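Side-chain contacts in putative O-Methyltransferase (Corynebacterium glutamicum, PDB 3DR5), which probably transfers a methyl group from S-adenosyl-L-methionine to an oxygen of a substrate that has not been identified: residues A[72-77]-A[130-135]; A[140-145]-A[159-164]; A[163-168]-A[198-203]. All coordinates share one frame; numbering follows the deposited sequence.

Contact 1 of 3, residues A[72-77]-A[130-135]; sequences LYILNG and YQLVFG
Ile74 of helix 67-77 and Leu132 of strand 130-135 reach for each other tip to tip, and this apolar touch carries the contact. Ile74 CD1 lies 4.1 Å from Leu132 CD2, while the two backbones stay well apart, with Ile74 CA and Leu132 CA 9.1 Å from each other. Methyls at the ends of both side chains bridge the gap. In Ile74 the long branch runs out straight, CD1 anti to CA (chi2 -178°), which carries the methyl away from the helix and across to the strand. Leu132 sets its CG anti to the backbone N (chi1 173°), and its CD2 branch meets the isoleucine.

A second, looser apolar touch joins Ile74 CD1 to the root of Phe134, 4.4 Å from its CB. The phenyl ring then leads away from the helix, so it is the CB methylene rather than the aromatic face that lies against the isoleucine. Leu132 and Phe134, two apart on the strand, both aim their CB atoms at the helix, whereas Val133 between them points to the other face of the sheet.

The polar interactions here run to outside partners, as where Tyr73 OH bonds to Glu39 and Arg26. Ala60 of strand 59-63 and Ala49 of helix 39-51 pack against both Ile74 and Leu132, so the neighbouring strand and a second helix share this apolar layer of the Rossmann-like methyltransferase fold. With only methyl and methylene groups meeting, the contact depends on dispersion and the exclusion of water, and has little directional preference.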
loop_
_atom_site.group_PDB
_atom_site.type_symbol
_atom_site.label_atom_id
_atom_site.label_comp_id
_atom_site.label_asym_id
_atom_site.label_seq_id
_atom_site.Cartn_x
_atom_site.Cartn_y
_atom_site.Cartn_z
ATOM N N LEU A 72 9.015 13.796 -3.329
ATOM C CA LEU A 72 10.271 13.146 -2.988
ATOM C C LEU A 72 10.034 11.670 -2.665
ATOM O O LEU A 72 10.855 10.813 -3.001
ATOM C CB LEU A 72 10.944 13.860 -1.803
ATOM C CG LEU A 72 11.612 15.205 -2.153
ATOM C CD1 LEU A 72 12.092 15.894 -0.874
ATOM C CD2 LEU A 72 12.799 14.973 -3.094
ATOM N N TYR A 73 8.919 11.372 -2.007
ATOM C CA TYR A 73 8.593 9.986 -1.661
ATOM C C TYR A 73 8.266 9.204 -2.925
ATOM O O TYR A 73 8.658 8.060 -3.078
ATOM C CB TYR A 73 7.393 9.945 -0.725
ATOM C CG TYR A 73 7.723 10.299 0.693
ATOM C CD1 TYR A 73 8.505 9.446 1.478
ATOM C CD2 TYR A 73 7.220 11.464 1.270
ATOM C CE1 TYR A 73 8.771 9.744 2.807
ATOM C CE2 TYR A 73 7.480 11.775 2.602
ATOM C CZ TYR A 73 8.248 10.913 3.362
ATOM O OH TYR A 73 8.466 11.199 4.684
ATOM N N ILE A 74 7.541 9.848 -3.828
ATOM C CA ILE A 74 7.152 9.239 -5.087
ATOM C C ILE A 74 8.366 9.027 -5.993
ATOM O O ILE A 74 8.529 7.954 -6.569
ATOM C CB ILE A 74 6.075 10.114 -5.800
ATOM C CG1 ILE A 74 4.758 10.033 -5.023
ATOM C CG2 ILE A 74 5.884 9.665 -7.244
ATOM C CD1 ILE A 74 3.608 10.806 -5.659
ATOM N N LEU A 75 9.220 10.045 -6.108
ATOM C CA LEU A 75 10.417 9.954 -6.945
ATOM C C LEU A 75 11.361 8.840 -6.499
ATOM O O LEU A 75 12.076 8.263 -7.315
ATOM C CB LEU A 75 11.144 11.311 -6.982
ATOM C CG LEU A 75 10.414 12.360 -7.836
ATOM C CD1 LEU A 75 11.001 13.755 -7.591
ATOM C CD2 LEU A 75 10.523 11.970 -9.312
ATOM N N ASN A 76 11.355 8.533 -5.207
ATOM C CA ASN A 76 12.194 7.458 -4.679
ATOM C C ASN A 76 11.873 6.120 -5.350
ATOM O O ASN A 76 12.779 5.342 -5.648
ATOM C CB ASN A 76 11.985 7.314 -3.172
ATOM C CG ASN A 76 12.889 8.222 -2.362
ATOM O OD1 ASN A 76 12.599 8.544 -1.201
ATOM N ND2 ASN A 76 13.998 8.628 -2.962
ATOM N N GLY A 77 10.588 5.852 -5.590
ATOM C CA GLY A 77 10.200 4.578 -6.191
ATOM C C GLY A 77 9.970 4.519 -7.688
ATOM O O GLY A 77 10.207 3.497 -8.327
ATOM N N TYR A 130 -1.300 7.713 -16.779
ATOM C CA TYR A 130 -0.674 7.786 -15.476
ATOM C C TYR A 130 -0.869 6.551 -14.614
ATOM O O TYR A 130 -1.951 5.973 -14.569
ATOM C CB TYR A 130 -1.184 9.045 -14.767
ATOM C CG TYR A 130 -0.818 10.321 -15.505
ATOM C CD1 TYR A 130 0.428 10.924 -15.315
ATOM C CD2 TYR A 130 -1.672 10.864 -16.470
ATOM C CE1 TYR A 130 0.815 12.042 -16.055
ATOM C CE2 TYR A 130 -1.298 11.980 -17.218
ATOM C CZ TYR A 130 -0.044 12.560 -17.008
ATOM O OH TYR A 130 0.333 13.664 -17.742
ATOM N N GLN A 131 0.199 6.169 -13.921
ATOM C CA GLN A 131 0.201 4.997 -13.053
ATOM C C GLN A 131 -0.102 5.326 -11.590
ATOM O O GLN A 131 -0.417 4.435 -10.796
ATOM C CB GLN A 131 1.565 4.315 -13.121
ATOM C CG GLN A 131 2.652 5.107 -12.374
ATOM C CD GLN A 131 4.070 4.693 -12.733
ATOM O OE1 GLN A 131 4.708 3.927 -12.013
ATOM N NE2 GLN A 131 4.561 5.189 -13.859
ATOM N N LEU A 132 -0.005 6.600 -11.228
ATOM C CA LEU A 132 -0.233 6.992 -9.841
ATOM C C LEU A 132 -0.622 8.459 -9.719
ATOM O O LEU A 132 0.009 9.337 -10.308
ATOM C CB LEU A 132 1.036 6.723 -9.010
ATOM C CG LEU A 132 1.100 7.197 -7.546
ATOM C CD1 LEU A 132 0.137 6.373 -6.696
ATOM C CD2 LEU A 132 2.525 7.068 -7.006
ATOM N N VAL A 133 -1.674 8.718 -8.952
ATOM C CA VAL A 133 -2.124 10.075 -8.727
ATOM C C VAL A 133 -2.392 10.264 -7.234
ATOM O O VAL A 133 -3.168 9.527 -6.623
ATOM C CB VAL A 133 -3.407 10.394 -9.543
ATOM C CG1 VAL A 133 -3.875 11.825 -9.259
ATOM C CG2 VAL A 133 -3.127 10.214 -11.035
ATOM N N PHE A 134 -1.718 11.242 -6.647
ATOM C CA PHE A 134 -1.892 11.569 -5.243
ATOM C C PHE A 134 -2.635 12.897 -5.190
ATOM O O PHE A 134 -2.255 13.875 -5.852
ATOM C CB PHE A 134 -0.547 11.733 -4.523
ATOM C CG PHE A 134 -0.684 12.275 -3.128
ATOM C CD1 PHE A 134 -0.952 11.428 -2.057
ATOM C CD2 PHE A 134 -0.580 13.646 -2.893
ATOM C CE1 PHE A 134 -1.132 11.945 -0.765
ATOM C CE2 PHE A 134 -0.760 14.175 -1.612
ATOM C CZ PHE A 134 -1.031 13.322 -0.542
ATOM N N GLY A 135 -3.705 12.923 -4.406
ATOM C CA GLY A 135 -4.476 14.140 -4.270
ATOM C C GLY A 135 -4.652 14.605 -2.831
ATOM O O GLY A 135 -5.010 13.824 -1.946
#

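Contact 2 of 3, residues A[140-145]-A[159-164]; sequences MDLKAL and LVLADA
Leu142, in the first turn of helix 142-152, projects into the hollow between Leu161 and Ala164, which the chain forms as it leaves strand 157-161. Its two methyls divide the work. CD1 rests on the small bump of Ala164, 4.0 Å from CB and 4.1 Å from CA of that residue, while CD2 comes down on the base of Leu161, 4.2 Å from its CB. The hollow owes its shape to the type II turn from Leu161 to Ala164, which curls the chain back and brings the alanine methyl round to face the helix.

One helical turn further on, Leu145 and Leu161 slide past each other in opposite directions. Leu161 CD2 sits in the groove between Leu142 CD2 and Leu145 CD2, 3.9 Å from the latter. Leu161 keeps its CG beside the backbone N (chi1 -53°), a turn that lays the branch toward Leu145.

Ala186 and Ile190 of helix 178-190 pack on Leu142 and Leu161 respectively, so a second helix adjoins the same patch. Helix 142-152 is the crossover between parallel strands 130-135 and 157-161, a beta-alpha-beta unit. Only aliphatic groups meet here, so dispersion and burial of apolar surface join the segments, with complementary shape.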
loop_
_atom_site.group_PDB
_atom_site.type_symbol
_atom_site.label_atom_id
_atom_site.label_comp_id
_atom_site.label_asym_id
_atom_site.label_seq_id
_atom_site.Cartn_x
_atom_site.Cartn_y
_atom_site.Cartn_z
HETATM N N MSE A 140 -14.752 18.766 -0.340
HETATM C CA MSE A 140 -15.753 19.175 -1.322
HETATM C C MSE A 140 -15.258 18.973 -2.753
HETATM O O MSE A 140 -16.042 18.990 -3.701
HETATM C CB MSE A 140 -16.187 20.634 -1.077
HETATM C CG MSE A 140 -17.101 20.795 0.161
HETATM SE SE MSE A 140 -18.964 21.266 -0.222
HETATM C CE MSE A 140 -19.141 20.523 -2.005
ATOM N N ASP A 141 -13.954 18.765 -2.910
ATOM C CA ASP A 141 -13.371 18.541 -4.229
ATOM C C ASP A 141 -13.105 17.062 -4.538
ATOM O O ASP A 141 -12.765 16.718 -5.672
ATOM C CB ASP A 141 -12.054 19.303 -4.363
ATOM C CG ASP A 141 -12.253 20.792 -4.545
ATOM O OD1 ASP A 141 -13.182 21.158 -5.283
ATOM O OD2 ASP A 141 -11.474 21.590 -3.976
ATOM N N LEU A 142 -13.279 16.188 -3.546
ATOM C CA LEU A 142 -12.975 14.769 -3.727
ATOM C C LEU A 142 -13.616 14.046 -4.885
ATOM O O LEU A 142 -12.925 13.386 -5.670
ATOM C CB LEU A 142 -13.219 13.998 -2.425
ATOM C CG LEU A 142 -12.243 14.264 -1.268
ATOM C CD1 LEU A 142 -12.768 13.614 0.003
ATOM C CD2 LEU A 142 -10.862 13.719 -1.614
ATOM N N LYS A 143 -14.927 14.190 -4.995
ATOM C CA LYS A 143 -15.684 13.568 -6.059
ATOM C C LYS A 143 -15.193 14.063 -7.416
ATOM O O LYS A 143 -14.954 13.275 -8.337
ATOM C CB LYS A 143 -17.166 13.918 -5.909
ATOM C CG LYS A 143 -18.117 12.748 -6.120
ATOM C CD LYS A 143 -19.296 13.107 -7.020
ATOM C CE LYS A 143 -19.068 12.612 -8.448
ATOM N NZ LYS A 143 -20.228 12.870 -9.348
ATOM N N ALA A 144 -15.044 15.375 -7.539
ATOM C CA ALA A 144 -14.598 15.974 -8.790
ATOM C C ALA A 144 -13.192 15.498 -9.135
ATOM O O ALA A 144 -12.871 15.284 -10.305
ATOM C CB ALA A 144 -14.639 17.504 -8.688
ATOM N N LEU A 145 -12.358 15.321 -8.114
ATOM C CA LEU A 145 -10.998 14.868 -8.350
ATOM C C LEU A 145 -11.014 13.425 -8.880
ATOM O O LEU A 145 -10.228 13.078 -9.766
ATOM C CB LEU A 145 -10.153 14.978 -7.062
ATOM C CG LEU A 145 -8.661 14.673 -7.265
ATOM C CD1 LEU A 145 -8.070 15.660 -8.283
ATOM C CD2 LEU A 145 -7.916 14.757 -5.931
ATOM N N LEU A 159 -5.171 5.818 -7.413
ATOM C CA LEU A 159 -5.511 7.177 -7.037
ATOM C C LEU A 159 -5.447 7.143 -5.498
ATOM O O LEU A 159 -6.125 6.333 -4.851
ATOM C CB LEU A 159 -6.938 7.538 -7.483
ATOM C CG LEU A 159 -7.509 8.861 -6.953
ATOM C CD1 LEU A 159 -6.667 10.043 -7.437
ATOM C CD2 LEU A 159 -8.946 8.992 -7.445
ATOM N N VAL A 160 -4.621 8.008 -4.915
ATOM C CA VAL A 160 -4.464 8.086 -3.463
ATOM C C VAL A 160 -5.033 9.401 -2.930
ATOM O O VAL A 160 -4.543 10.484 -3.269
ATOM C CB VAL A 160 -2.978 7.960 -3.064
ATOM C CG1 VAL A 160 -2.846 7.975 -1.553
ATOM C CG2 VAL A 160 -2.406 6.658 -3.625
ATOM N N LEU A 161 -6.069 9.301 -2.095
ATOM C CA LEU A 161 -6.739 10.478 -1.533
ATOM C C LEU A 161 -6.471 10.658 -0.044
ATOM O O LEU A 161 -7.014 9.936 0.793
ATOM C CB LEU A 161 -8.249 10.383 -1.785
ATOM C CG LEU A 161 -8.638 10.144 -3.257
ATOM C CD1 LEU A 161 -10.137 9.848 -3.368
ATOM C CD2 LEU A 161 -8.260 11.360 -4.094
ATOM N N ALA A 162 -5.632 11.636 0.280
ATOM C CA ALA A 162 -5.275 11.926 1.668
ATOM C C ALA A 162 -6.425 12.482 2.507
ATOM O O ALA A 162 -7.270 13.225 2.000
ATOM C CB ALA A 162 -4.109 12.903 1.706
ATOM N N ASP A 163 -6.436 12.110 3.791
ATOM C CA ASP A 163 -7.428 12.569 4.767
ATOM C C ASP A 163 -8.879 12.535 4.291
ATOM O O ASP A 163 -9.706 13.300 4.778
ATOM C CB ASP A 163 -7.103 13.995 5.203
ATOM C CG ASP A 163 -5.658 14.165 5.617
ATOM O OD1 ASP A 163 -5.122 13.249 6.269
ATOM O OD2 ASP A 163 -5.056 15.219 5.305
ATOM N N ALA A 164 -9.191 11.644 3.359
ATOM C CA ALA A 164 -10.530 11.551 2.791
ATOM C C ALA A 164 -11.628 10.988 3.681
ATOM O O ALA A 164 -12.815 11.070 3.337
ATOM C CB ALA A 164 -10.472 10.753 1.505
#

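Contact 3 of 3, residues A[163-168]-A[198-203]; sequences DALLDG and VARLPL
Leu165 lays its two methyls against the aliphatic part of Arg200, and the two side chains cross at about a right angle. Leu165 CD1 sits 4.0 Å from Arg200 CB, and Leu165 CD2 is equally far from Arg200 CD, so the leucine fork spans the arginine methylenes from CB to CD. CD1 also comes within 4.4 Å of the backbone O of Leu201. Arg200 bends at its third torsion (chi3 -63°), which turns the guanidinium aside from the straight run of its methylenes.

A water provides the polar link between the segments. It accepts from Asp163 N at 2.6 Å and donates to Leu203 O at 3.2 Å, joining the start of the loop to the last residue of the inverse gamma turn centred on Pro202.

Farther out, Asp187 of helix 178-190 forms a salt bridge with Arg200 NH1, and Asp163 OD1 accepts from Ala205 N. The second subunit closes in: its Gln43 bonds to Arg200 N, and its Leu8 packs on Leu165. The loop after strand 157-161 is set against edge strand 196-201 at the dimer interface. Arg200 serves in two ways, its methylenes giving the leucine an apolar surface while its buried charge is probably balanced largely by Asp187.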
loop_
_atom_site.group_PDB
_atom_site.type_symbol
_atom_site.label_atom_id
_atom_site.label_comp_id
_atom_site.label_asym_id
_atom_site.label_seq_id
_atom_site.Cartn_x
_atom_site.Cartn_y
_atom_site.Cartn_z
ATOM N N ASP A 163 -6.436 12.110 3.791
ATOM C CA ASP A 163 -7.428 12.569 4.767
ATOM C C ASP A 163 -8.879 12.535 4.291
ATOM O O ASP A 163 -9.706 13.300 4.778
ATOM C CB ASP A 163 -7.103 13.995 5.203
ATOM C CG ASP A 163 -5.658 14.165 5.617
ATOM O OD1 ASP A 163 -5.122 13.249 6.269
ATOM O OD2 ASP A 163 -5.056 15.219 5.305
ATOM N N ALA A 164 -9.191 11.644 3.359
ATOM C CA ALA A 164 -10.530 11.551 2.791
ATOM C C ALA A 164 -11.628 10.988 3.681
ATOM O O ALA A 164 -12.815 11.070 3.337
ATOM C CB ALA A 164 -10.472 10.753 1.505
ATOM N N LEU A 165 -11.237 10.428 4.819
ATOM C CA LEU A 165 -12.187 9.814 5.731
ATOM C C LEU A 165 -12.459 10.654 6.971
ATOM O O LEU A 165 -13.294 10.298 7.803
ATOM C CB LEU A 165 -11.669 8.437 6.147
ATOM C CG LEU A 165 -11.505 7.379 5.051
ATOM C CD1 LEU A 165 -10.620 6.241 5.540
ATOM C CD2 LEU A 165 -12.872 6.851 4.647
ATOM N N LEU A 166 -11.750 11.769 7.079
ATOM C CA LEU A 166 -11.884 12.675 8.211
ATOM C C LEU A 166 -11.897 11.961 9.559
ATOM O O LEU A 166 -12.817 12.134 10.364
ATOM C CB LEU A 166 -13.136 13.553 8.047
ATOM C CG LEU A 166 -13.081 14.530 6.859
ATOM C CD1 LEU A 166 -14.354 15.362 6.791
ATOM C CD2 LEU A 166 -11.870 15.434 7.015
ATOM N N ASP A 167 -10.870 11.143 9.784
ATOM C CA ASP A 167 -10.712 10.423 11.041
ATOM C C ASP A 167 -11.885 9.524 11.422
ATOM O O ASP A 167 -12.033 9.145 12.588
ATOM C CB ASP A 167 -10.454 11.432 12.160
ATOM C CG ASP A 167 -9.065 12.047 12.088
ATOM O OD1 ASP A 167 -8.087 11.275 12.048
ATOM O OD2 ASP A 167 -8.947 13.292 12.086
ATOM N N GLY A 168 -12.709 9.185 10.434
ATOM C CA GLY A 168 -13.866 8.352 10.684
ATOM C C GLY A 168 -15.078 9.212 11.007
ATOM O O GLY A 168 -16.200 8.716 11.112
ATOM N N VAL A 198 -10.904 -0.645 -3.971
ATOM C CA VAL A 198 -10.913 0.408 -2.961
ATOM C C VAL A 198 -10.276 -0.091 -1.674
ATOM O O VAL A 198 -10.686 -1.112 -1.127
ATOM C CB VAL A 198 -12.357 0.885 -2.658
ATOM C CG1 VAL A 198 -12.345 1.954 -1.572
ATOM C CG2 VAL A 198 -13.006 1.420 -3.941
ATOM N N ALA A 199 -9.249 0.616 -1.212
ATOM C CA ALA A 199 -8.590 0.269 0.038
ATOM C C ALA A 199 -8.640 1.543 0.880
ATOM O O ALA A 199 -8.263 2.616 0.408
ATOM C CB ALA A 199 -7.131 -0.160 -0.199
ATOM N N ARG A 200 -9.131 1.437 2.110
ATOM C CA ARG A 200 -9.217 2.581 2.996
ATOM C C ARG A 200 -8.394 2.209 4.224
ATOM O O ARG A 200 -8.706 1.271 4.956
ATOM C CB ARG A 200 -10.699 2.882 3.287
ATOM C CG ARG A 200 -11.376 3.516 2.052
ATOM C CD ARG A 200 -12.877 3.666 2.246
ATOM N NE ARG A 200 -13.522 2.367 2.402
ATOM C CZ ARG A 200 -14.680 2.186 3.020
ATOM N NH1 ARG A 200 -15.320 3.229 3.540
ATOM N NH2 ARG A 200 -15.172 0.962 3.150
ATOM N N LEU A 201 -7.340 2.984 4.442
ATOM C CA LEU A 201 -6.365 2.705 5.469
ATOM C C LEU A 201 -6.215 3.707 6.610
ATOM O O LEU A 201 -6.512 4.877 6.449
ATOM C CB LEU A 201 -5.026 2.492 4.750
ATOM C CG LEU A 201 -5.138 1.640 3.457
ATOM C CD1 LEU A 201 -3.832 1.712 2.641
ATOM C CD2 LEU A 201 -5.480 0.190 3.813
ATOM N N PRO A 202 -5.724 3.239 7.773
ATOM C CA PRO A 202 -5.521 4.069 8.966
ATOM C C PRO A 202 -4.282 4.970 8.930
ATOM O O PRO A 202 -3.477 4.950 9.852
ATOM C CB PRO A 202 -5.445 3.038 10.087
ATOM C CG PRO A 202 -4.710 1.908 9.435
ATOM C CD PRO A 202 -5.374 1.828 8.045
ATOM N N LEU A 203 -4.131 5.751 7.867
ATOM C CA LEU A 203 -2.994 6.661 7.732
ATOM C C LEU A 203 -3.518 8.096 7.651
ATOM O O LEU A 203 -4.521 8.356 6.992
ATOM C CB LEU A 203 -2.184 6.310 6.475
ATOM C CG LEU A 203 -1.332 5.044 6.545
ATOM C CD1 LEU A 203 -1.032 4.572 5.123
ATOM C CD2 LEU A 203 -0.049 5.327 7.332
HETATM O O HOH W 1 -4.656 10.341 4.509
#

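How the contacts relate
All three contacts build on one mixed sheet, and they follow its strands toward the edge formed by 196-201. Contacts 1 and 2 have centres about 16 Å apart but adjoin directly: strands 130-135 and 157-161 are neighbours, Val133 O lies 2.7 Å from Val160 N, and Phe134 CZ packs 3.8 Å from Ala162 CB. Contacts 2 and 3 share Asp163 and Ala164, with centres about 11 Å apart, so the chain leaving strand 157-161 passes from one into the other. Contacts 1 and 3 stay separate, their nearest atoms about 6 Å apart, although both reach the second subunit. Contact 3 lies farthest from the centre of the chain, its own centre about 13 Å away, against 7 and 9 Å for contacts 1 and 2.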